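Local structure of minor fimbrium tip subunit Mfa3 (Porphyromonas gingivalis ATCC 33277, 5NF4) at residues V69-M74 with V116-N121. The protein forms part of the tip of the minor fimbriae, surface filaments that mediate biofilm formation and adhesion to host cells and other oral bacteria. Numbering follows the deposited sequence.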
loop_
_atom_site.group_PDB
_atom_site.type_symbol
_atom_site.label_atom_id
_atom_site.label_comp_id
_atom_site.label_asym_id
_atom_site.label_seq_id
_atom_site.Cartn_x
_atom_site.Cartn_y
_atom_site.Cartn_z
ATOM N N VAL A 69 -10.024 9.649 -0.431
ATOM C CA VAL A 69 -9.844 9.660 0.997
ATOM C C VAL A 69 -11.178 10.056 1.611
ATOM O O VAL A 69 -11.533 11.233 1.627
ATOM C CB VAL A 69 -8.745 10.644 1.437
ATOM C CG1 VAL A 69 -8.521 10.528 2.939
ATOM C CG2 VAL A 69 -7.443 10.377 0.669
ATOM N N HIS A 70 -11.871 9.059 2.150
ATOM C CA HIS A 70 -13.222 9.201 2.703
ATOM C C HIS A 70 -13.234 9.716 4.134
ATOM O O HIS A 70 -14.156 10.407 4.546
ATOM C CB HIS A 70 -13.927 7.847 2.666
ATOM C CG HIS A 70 -14.180 7.353 1.280
ATOM N ND1 HIS A 70 -13.290 6.544 0.606
ATOM C CD2 HIS A 70 -15.204 7.588 0.427
ATOM C CE1 HIS A 70 -13.774 6.284 -0.597
ATOM N NE2 HIS A 70 -14.930 6.911 -0.733
ATOM N N SER A 71 -12.225 9.321 4.886
ATOM C CA SER A 71 -12.025 9.832 6.234
ATOM C C SER A 71 -10.548 9.963 6.500
ATOM O O SER A 71 -9.740 9.242 5.931
ATOM C CB SER A 71 -12.664 8.921 7.277
ATOM O OG SER A 71 -11.956 7.692 7.362
ATOM N N LEU A 72 -10.196 10.883 7.387
ATOM C CA LEU A 72 -8.814 11.117 7.736
ATOM C C LEU A 72 -8.700 11.538 9.195
ATOM O O LEU A 72 -9.255 12.563 9.578
ATOM C CB LEU A 72 -8.221 12.207 6.833
ATOM C CG LEU A 72 -6.768 12.584 7.138
ATOM C CD1 LEU A 72 -5.842 11.402 6.861
ATOM C CD2 LEU A 72 -6.362 13.829 6.362
ATOM N N ALA A 73 -7.983 10.755 9.982
ATOM C CA ALA A 73 -7.686 11.111 11.366
ATOM C C ALA A 73 -6.258 11.586 11.473
ATOM O O ALA A 73 -5.349 11.009 10.883
ATOM C CB ALA A 73 -7.907 9.946 12.297
ATOM N N MET A 74 -6.068 12.673 12.217
ATOM C CA MET A 74 -4.748 13.162 12.518
ATOM C C MET A 74 -4.630 13.144 14.030
ATOM O O MET A 74 -5.525 13.670 14.705
ATOM C CB MET A 74 -4.532 14.596 11.997
ATOM C CG MET A 74 -3.098 15.073 12.258
ATOM S SD MET A 74 -2.848 16.833 11.924
ATOM C CE MET A 74 -3.851 17.463 13.271
ATOM N N VAL A 116 -4.101 8.713 9.521
ATOM C CA VAL A 116 -4.740 7.418 9.212
ATOM C C VAL A 116 -6.003 7.694 8.396
ATOM O O VAL A 116 -6.881 8.404 8.851
ATOM C CB VAL A 116 -5.084 6.642 10.510
ATOM C CG1 VAL A 116 -5.772 5.347 10.186
ATOM C CG2 VAL A 116 -3.792 6.322 11.284
ATOM N N ALA A 117 -6.117 7.088 7.204
ATOM C CA ALA A 117 -7.236 7.339 6.329
ATOM C C ALA A 117 -7.993 6.061 6.019
ATOM O O ALA A 117 -7.388 4.990 5.982
ATOM C CB ALA A 117 -6.779 7.972 5.028
ATOM N N ASN A 118 -9.306 6.217 5.862
ATOM C CA ASN A 118 -10.182 5.132 5.421
ATOM C C ASN A 118 -10.185 3.908 6.341
ATOM O O ASN A 118 -10.404 2.787 5.897
ATOM C CB ASN A 118 -9.773 4.725 4.016
ATOM C CG ASN A 118 -10.013 5.829 3.009
ATOM O OD1 ASN A 118 -10.828 6.723 3.254
ATOM N ND2 ASN A 118 -9.346 5.749 1.850
ATOM N N ILE A 119 -9.975 4.134 7.617
ATOM C CA ILE A 119 -10.093 3.078 8.615
ATOM C C ILE A 119 -11.504 3.100 9.217
ATOM O O ILE A 119 -11.976 4.129 9.702
ATOM C CB ILE A 119 -9.002 3.257 9.699
ATOM C CG1 ILE A 119 -7.611 3.031 9.088
ATOM C CG2 ILE A 119 -9.232 2.332 10.888
ATOM C CD1 ILE A 119 -7.411 1.659 8.441
ATOM N N PRO A 120 -12.221 1.962 9.158
ATOM C CA PRO A 120 -13.574 1.936 9.726
ATOM C C PRO A 120 -13.637 2.382 11.183
ATOM O O PRO A 120 -12.885 1.857 12.032
ATOM C CB PRO A 120 -13.973 0.460 9.612
ATOM C CG PRO A 120 -13.151 -0.059 8.512
ATOM C CD PRO A 120 -11.851 0.666 8.573
ATOM N N ASN A 121 -14.552 3.316 11.440
ATOM C CA ASN A 121 -14.780 3.900 12.763
ATOM C C ASN A 121 -13.519 4.390 13.460
ATOM O O ASN A 121 -13.398 4.320 14.673
ATOM C CB ASN A 121 -15.514 2.897 13.642
ATOM C CG ASN A 121 -16.984 2.848 13.329
ATOM O OD1 ASN A 121 -17.628 3.872 13.277
ATOM N ND2 ASN A 121 -17.515 1.661 13.071
HETATM O O HOH W 1 -9.537 6.972 9.023
HETATM O O HOH W 2 -13.402 6.508 9.505
#
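Asn118 OD1 is gripped by two successive backbone amides: His70 N gives it a 2.8 Å bond, in the carbonyl plane and on a lone pair, while Ser71 N adds a weak one at 3.4 Å. The same oxygen lies at the edge of the His70 ring, whose plane is turned 50° from the amide and whose NE2 is hydrogen-bonded to Asn155 O. CG of Asn118 stands anti to its own carbonyl carbon (chi1 -65°), turning the amide away from the onward chain and toward 69-74; ND2 donates to Arg68 O and Phe159 O, so both ends of the buried amide are held. Asn118 N reaches Ser71 O (3.1 Å) from above the carbonyl plane. Left-handed Asn118 (phi 60°) ends an antiparallel ladder: Leu72 and Ala117 form a non-hydrogen-bonded pair, Ala73 and Val116 a hydrogen-bonded one (Ala73 N to Val116 O 2.8 Å). Ser71 OG meets two waters, one also bridging Val116 O and Ile119 N, the other Ile119 O, linking the chain after strand 109-117 to this hydroxyl. Ala117 CB packs against Val69 CG1 (3.7 Å) and Leu72 CD1 (4.0 Å). On the opposite face Ala73 and Val116 pack against Met122 of helix 122-126, Ala73 also on Met126. Strand 71-78 runs between 84-91 and 109-117, which pairs in turn with 161-170.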